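Local coordinates for ErfK/YbiS/YcfS/YnhG family protein (Xylanimonas cellulosilytica, PDB 4LPQ) that probably cross-links peptidoglycan as an L,D-transpeptidase in cell-wall synthesis, its YkuD-type catalytic domain preceded here by a putative peptidoglycan-binding domain, at residues Leu21-Phe33 with Gln69-Arg81. Numbering follows the deposited sequence.
Sequences LALQQRLMDLGYF and QAALDAGYRPTPR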
loop_
_atom_site.group_PDB
_atom_site.type_symbol
_atom_site.label_atom_id
_atom_site.label_comp_id
_atom_site.label_asym_id
_atom_site.label_seq_id
_atom_site.Cartn_x
_atom_site.Cartn_y
_atom_site.Cartn_z
ATOM N N LEU A 21 -6.949 17.715 9.031
ATOM C CA LEU A 21 -6.037 18.426 8.164
ATOM C C LEU A 21 -4.553 18.214 8.589
ATOM O O LEU A 21 -3.676 17.885 7.794
ATOM C CB LEU A 21 -6.389 19.913 8.080
ATOM C CG LEU A 21 -5.435 20.734 7.175
ATOM C CD1 LEU A 21 -5.687 20.359 5.837
ATOM C CD2 LEU A 21 -5.829 22.176 7.283
ATOM N N ALA A 22 -4.330 18.369 9.908
ATOM C CA ALA A 22 -3.004 18.177 10.463
ATOM C C ALA A 22 -2.490 16.763 10.297
ATOM O O ALA A 22 -1.327 16.578 9.902
ATOM C CB ALA A 22 -3.021 18.570 11.935
ATOM N N LEU A 23 -3.361 15.785 10.474
ATOM C CA LEU A 23 -2.993 14.417 10.240
ATOM C C LEU A 23 -2.615 14.185 8.782
ATOM O O LEU A 23 -1.589 13.543 8.508
ATOM C CB LEU A 23 -4.212 13.566 10.581
ATOM C CG LEU A 23 -4.127 12.103 10.106
ATOM C CD1 LEU A 23 -3.054 11.298 10.881
ATOM C CD2 LEU A 23 -5.527 11.441 10.327
ATOM N N GLN A 24 -3.410 14.672 7.854
ATOM C CA GLN A 24 -3.165 14.443 6.470
ATOM C C GLN A 24 -1.822 15.072 6.092
ATOM O O GLN A 24 -1.045 14.469 5.335
ATOM C CB GLN A 24 -4.259 15.058 5.617
ATOM C CG GLN A 24 -5.576 14.343 5.795
ATOM C CD GLN A 24 -6.741 15.151 5.208
ATOM O OE1 GLN A 24 -6.779 16.390 5.261
ATOM N NE2 GLN A 24 -7.745 14.456 4.653
ATOM N N GLN A 25 -1.554 16.296 6.572
ATOM C CA GLN A 25 -0.300 16.923 6.260
ATOM C C GLN A 25 0.905 16.195 6.840
ATOM O O GLN A 25 1.965 16.093 6.211
ATOM C CB GLN A 25 -0.312 18.387 6.633
ATOM C CG GLN A 25 0.807 19.128 5.994
ATOM C CD GLN A 25 0.814 19.136 4.484
ATOM O OE1 GLN A 25 -0.142 19.546 3.796
ATOM N NE2 GLN A 25 1.932 18.652 3.944
ATOM N N ARG A 26 0.771 15.684 8.061
ATOM C CA ARG A 26 1.844 14.950 8.664
ATOM C C ARG A 26 2.162 13.621 7.923
ATOM O O ARG A 26 3.336 13.315 7.645
ATOM C CB ARG A 26 1.489 14.660 10.115
ATOM C CG ARG A 26 2.520 13.886 10.889
ATOM C CD ARG A 26 3.846 14.641 10.933
ATOM N NE ARG A 26 4.705 14.033 11.915
ATOM C CZ ARG A 26 6.015 14.252 12.011
ATOM N NH1 ARG A 26 6.623 15.056 11.129
ATOM N NH2 ARG A 26 6.769 13.683 12.944
ATOM N N LEU A 27 1.094 12.905 7.539
ATOM C CA LEU A 27 1.259 11.740 6.709
ATOM C C LEU A 27 1.983 12.062 5.418
ATOM O O LEU A 27 2.930 11.363 5.016
ATOM C CB LEU A 27 -0.087 11.082 6.429
ATOM C CG LEU A 27 -0.749 10.420 7.636
ATOM C CD1 LEU A 27 -2.182 10.154 7.359
ATOM C CD2 LEU A 27 -0.026 9.125 8.023
HETATM N N MSE A 28 1.519 13.145 4.792
HETATM C CA MSE A 28 2.158 13.569 3.518
HETATM C C MSE A 28 3.634 13.829 3.750
HETATM O O MSE A 28 4.511 13.393 2.957
HETATM C CB MSE A 28 1.411 14.782 2.983
HETATM C CG MSE A 28 1.827 15.086 1.526
HETATM SE SE MSE A 28 0.989 16.665 0.815
HETATM C CE MSE A 28 -0.865 16.132 1.037
ATOM N N ASP A 29 3.936 14.609 4.801
ATOM C CA ASP A 29 5.324 14.978 5.105
ATOM C C ASP A 29 6.217 13.778 5.335
ATOM O O ASP A 29 7.430 13.765 4.977
ATOM C CB ASP A 29 5.391 15.905 6.335
ATOM C CG ASP A 29 4.732 17.273 6.107
ATOM O OD1 ASP A 29 4.510 17.704 4.961
ATOM O OD2 ASP A 29 4.576 17.954 7.174
ATOM N N LEU A 30 5.678 12.737 5.972
ATOM C CA LEU A 30 6.412 11.550 6.290
ATOM C C LEU A 30 6.487 10.554 5.142
ATOM O O LEU A 30 7.158 9.506 5.306
ATOM C CB LEU A 30 5.825 10.885 7.519
ATOM C CG LEU A 30 5.954 11.618 8.845
ATOM C CD1 LEU A 30 5.156 10.856 9.913
ATOM C CD2 LEU A 30 7.381 11.742 9.250
ATOM N N GLY A 31 5.825 10.821 4.030
ATOM C CA GLY A 31 5.903 9.967 2.868
ATOM C C GLY A 31 4.869 8.897 2.700
ATOM O O GLY A 31 4.925 8.095 1.785
ATOM N N TYR A 32 3.849 8.918 3.570
ATOM C CA TYR A 32 2.736 7.997 3.419
ATOM C C TYR A 32 1.870 8.545 2.310
ATOM O O TYR A 32 1.545 9.724 2.299
ATOM C CB TYR A 32 1.980 7.874 4.755
ATOM C CG TYR A 32 2.874 7.176 5.753
ATOM C CD1 TYR A 32 3.808 7.887 6.511
ATOM C CD2 TYR A 32 2.889 5.792 5.901
ATOM C CE1 TYR A 32 4.672 7.255 7.349
ATOM C CE2 TYR A 32 3.800 5.123 6.722
ATOM C CZ TYR A 32 4.705 5.874 7.473
ATOM O OH TYR A 32 5.530 5.198 8.311
ATOM N N PHE A 33 1.490 7.719 1.347
ATOM C CA PHE A 33 0.872 8.230 0.120
ATOM C C PHE A 33 -0.488 8.804 0.373
ATOM O O PHE A 33 -1.418 8.119 0.811
ATOM C CB PHE A 33 0.731 7.088 -0.886
ATOM C CG PHE A 33 0.138 7.559 -2.191
ATOM C CD1 PHE A 33 0.906 8.276 -3.073
ATOM C CD2 PHE A 33 -1.174 7.430 -2.431
ATOM C CE1 PHE A 33 0.330 8.804 -4.224
ATOM C CE2 PHE A 33 -1.727 7.901 -3.556
ATOM C CZ PHE A 33 -1.010 8.601 -4.456
ATOM N N GLN A 69 -1.006 8.514 17.535
ATOM C CA GLN A 69 -0.513 9.876 17.583
ATOM C C GLN A 69 0.936 9.905 18.057
ATOM O O GLN A 69 1.725 10.663 17.534
ATOM C CB GLN A 69 -1.406 10.727 18.502
ATOM C CG GLN A 69 -0.968 12.143 18.596
ATOM C CD GLN A 69 -1.225 12.858 17.303
ATOM O OE1 GLN A 69 -2.279 12.732 16.699
ATOM N NE2 GLN A 69 -0.249 13.643 16.892
ATOM N N ALA A 70 1.274 9.083 19.049
ATOM C CA ALA A 70 2.633 9.035 19.493
ATOM C C ALA A 70 3.600 8.640 18.393
ATOM O O ALA A 70 4.689 9.200 18.251
ATOM C CB ALA A 70 2.781 8.129 20.720
ATOM N N ALA A 71 3.179 7.649 17.590
ATOM C CA ALA A 71 4.030 7.200 16.495
ATOM C C ALA A 71 4.137 8.298 15.413
ATOM O O ALA A 71 5.202 8.475 14.791
ATOM C CB ALA A 71 3.494 5.881 15.980
ATOM N N LEU A 72 3.045 8.996 15.150
ATOM C CA LEU A 72 3.069 10.102 14.209
ATOM C C LEU A 72 4.071 11.155 14.656
ATOM O O LEU A 72 4.859 11.685 13.881
ATOM C CB LEU A 72 1.675 10.667 14.025
ATOM C CG LEU A 72 0.759 9.887 13.156
ATOM C CD1 LEU A 72 -0.635 10.310 13.384
ATOM C CD2 LEU A 72 1.145 9.976 11.674
ATOM N N ASP A 73 3.985 11.499 15.946
ATOM C CA ASP A 73 4.881 12.520 16.502
ATOM C C ASP A 73 6.340 12.046 16.443
ATOM O O ASP A 73 7.254 12.900 16.240
ATOM C CB ASP A 73 4.512 12.851 17.912
ATOM C CG ASP A 73 3.197 13.716 17.988
ATOM O OD1 ASP A 73 2.736 14.276 17.028
ATOM O OD2 ASP A 73 2.705 13.918 19.081
ATOM N N ALA A 74 6.571 10.733 16.642
ATOM C CA ALA A 74 7.909 10.196 16.544
ATOM C C ALA A 74 8.400 10.178 15.051
ATOM O O ALA A 74 9.594 10.020 14.790
ATOM C CB ALA A 74 7.991 8.781 17.095
ATOM N N GLY A 75 7.510 10.378 14.111
ATOM C CA GLY A 75 7.891 10.433 12.722
ATOM C C GLY A 75 8.213 9.068 12.159
ATOM O O GLY A 75 9.052 8.909 11.295
ATOM N N TYR A 76 7.525 8.009 12.584
ATOM C CA TYR A 76 7.852 6.655 12.213
ATOM C C TYR A 76 7.818 6.484 10.688
ATOM O O TYR A 76 6.842 6.773 10.031
ATOM C CB TYR A 76 6.932 5.597 12.795
ATOM C CG TYR A 76 7.399 4.187 12.447
ATOM C CD1 TYR A 76 8.440 3.589 13.136
ATOM C CD2 TYR A 76 6.989 3.589 11.295
ATOM C CE1 TYR A 76 8.998 2.389 12.698
ATOM C CE2 TYR A 76 7.507 2.409 10.840
ATOM C CZ TYR A 76 8.521 1.843 11.505
ATOM O OH TYR A 76 9.039 0.638 11.082
ATOM N N ARG A 77 8.951 5.941 10.176
ATOM C CA ARG A 77 9.086 5.530 8.767
ATOM C C ARG A 77 9.785 4.183 8.769
ATOM O O ARG A 77 10.771 3.984 9.505
ATOM C CB ARG A 77 9.857 6.503 7.951
ATOM C CG ARG A 77 9.101 7.803 7.704
ATOM C CD ARG A 77 9.980 8.924 7.262
ATOM N NE ARG A 77 10.968 8.591 6.260
ATOM C CZ ARG A 77 10.834 8.590 4.928
ATOM N NH1 ARG A 77 9.723 8.807 4.321
ATOM N NH2 ARG A 77 11.883 8.348 4.233
ATOM N N PRO A 78 9.351 3.254 7.900
ATOM C CA PRO A 78 10.045 1.962 7.859
ATOM C C PRO A 78 11.477 2.104 7.225
ATOM O O PRO A 78 11.695 3.037 6.448
ATOM C CB PRO A 78 9.135 1.126 7.008
ATOM C CG PRO A 78 8.347 2.050 6.252
ATOM C CD PRO A 78 8.235 3.327 6.959
ATOM N N THR A 79 12.356 1.193 7.631
ATOM C CA THR A 79 13.711 1.151 7.073
ATOM C C THR A 79 13.737 0.165 5.898
ATOM O O THR A 79 13.363 -1.010 6.125
ATOM C CB THR A 79 14.703 0.726 8.149
ATOM O OG1 THR A 79 14.686 1.661 9.219
ATOM C CG2 THR A 79 16.049 0.624 7.616
ATOM N N PRO A 80 14.148 0.591 4.719
ATOM C CA PRO A 80 14.127 -0.361 3.585
ATOM C C PRO A 80 15.310 -1.358 3.724
ATOM O O PRO A 80 16.306 -1.074 4.473
ATOM C CB PRO A 80 14.341 0.499 2.403
ATOM C CG PRO A 80 15.051 1.684 2.932
ATOM C CD PRO A 80 14.658 1.892 4.346
ATOM N N ARG A 81 15.235 -2.463 2.989
ATOM C CA ARG A 81 16.313 -3.400 2.928
ATOM C C ARG A 81 17.374 -3.062 1.859
ATOM O O ARG A 81 18.553 -3.424 2.037
ATOM C CB ARG A 81 15.788 -4.792 2.675
ATOM C CG ARG A 81 14.975 -5.321 3.821
ATOM C CD ARG A 81 14.815 -6.808 3.721
ATOM N NE ARG A 81 14.012 -7.337 4.836
ATOM C CZ ARG A 81 13.884 -8.650 5.102
ATOM N NH1 ARG A 81 14.370 -9.573 4.172
ATOM N NH2 ARG A 81 13.070 -8.936 6.087
#
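The guanidinium of R26 turns its edge to the carbonyl of L72, while L30 CD2 lies over one of its faces, 3.8 Å above the plane and offset toward the rim. The grip is side-on: NE (3.1 Å) and NH2 (2.9 Å) both reach L72 O, NH2 in the carbonyl plane, NE well above it. R26 gets there with CG anti to its own N and a bend at chi2 (60°). R77 offers its edge too, NH1 giving a nearly straight bond (162°) to L30 O at 2.8 Å, while its NH2 goes to V105 O. The Y32 ring has Y76 O at its edge, where OH donates to that oxygen at 2.7 Å; P78 CD approaches the same hydroxyl, and F52 meets the ring edge-to-face.

Beneath these polar links, L72 lies against helix 21-30: the L72 and L23 side chains cross at about a right angle, their CD1 atoms 3.6 Å apart, and L72 CD2 meets L27 CD2. F52 of helix 43-56 touches both L27 and L72 and adds to this small core of the putative peptidoglycan-binding domain. L30 CD2 packs on G75 CA at 3.7 Å.

Both helices end in Schellman motifs, at G31 and G75, and the arginines seek out carbonyls of those last turns. L72 O thus takes three donors, R26 NE, R26 NH2 and the capping G75 N. A leucine in place of R26 would probably leave that oxygen with the G75 N bond alone of the three and loosen the tie between the helix ends. The chemistry is one of side-chain donors meeting backbone acceptors, which is likely to hold the chain from G75 to R77 against helix 21-30 as it heads for the catalytic domain.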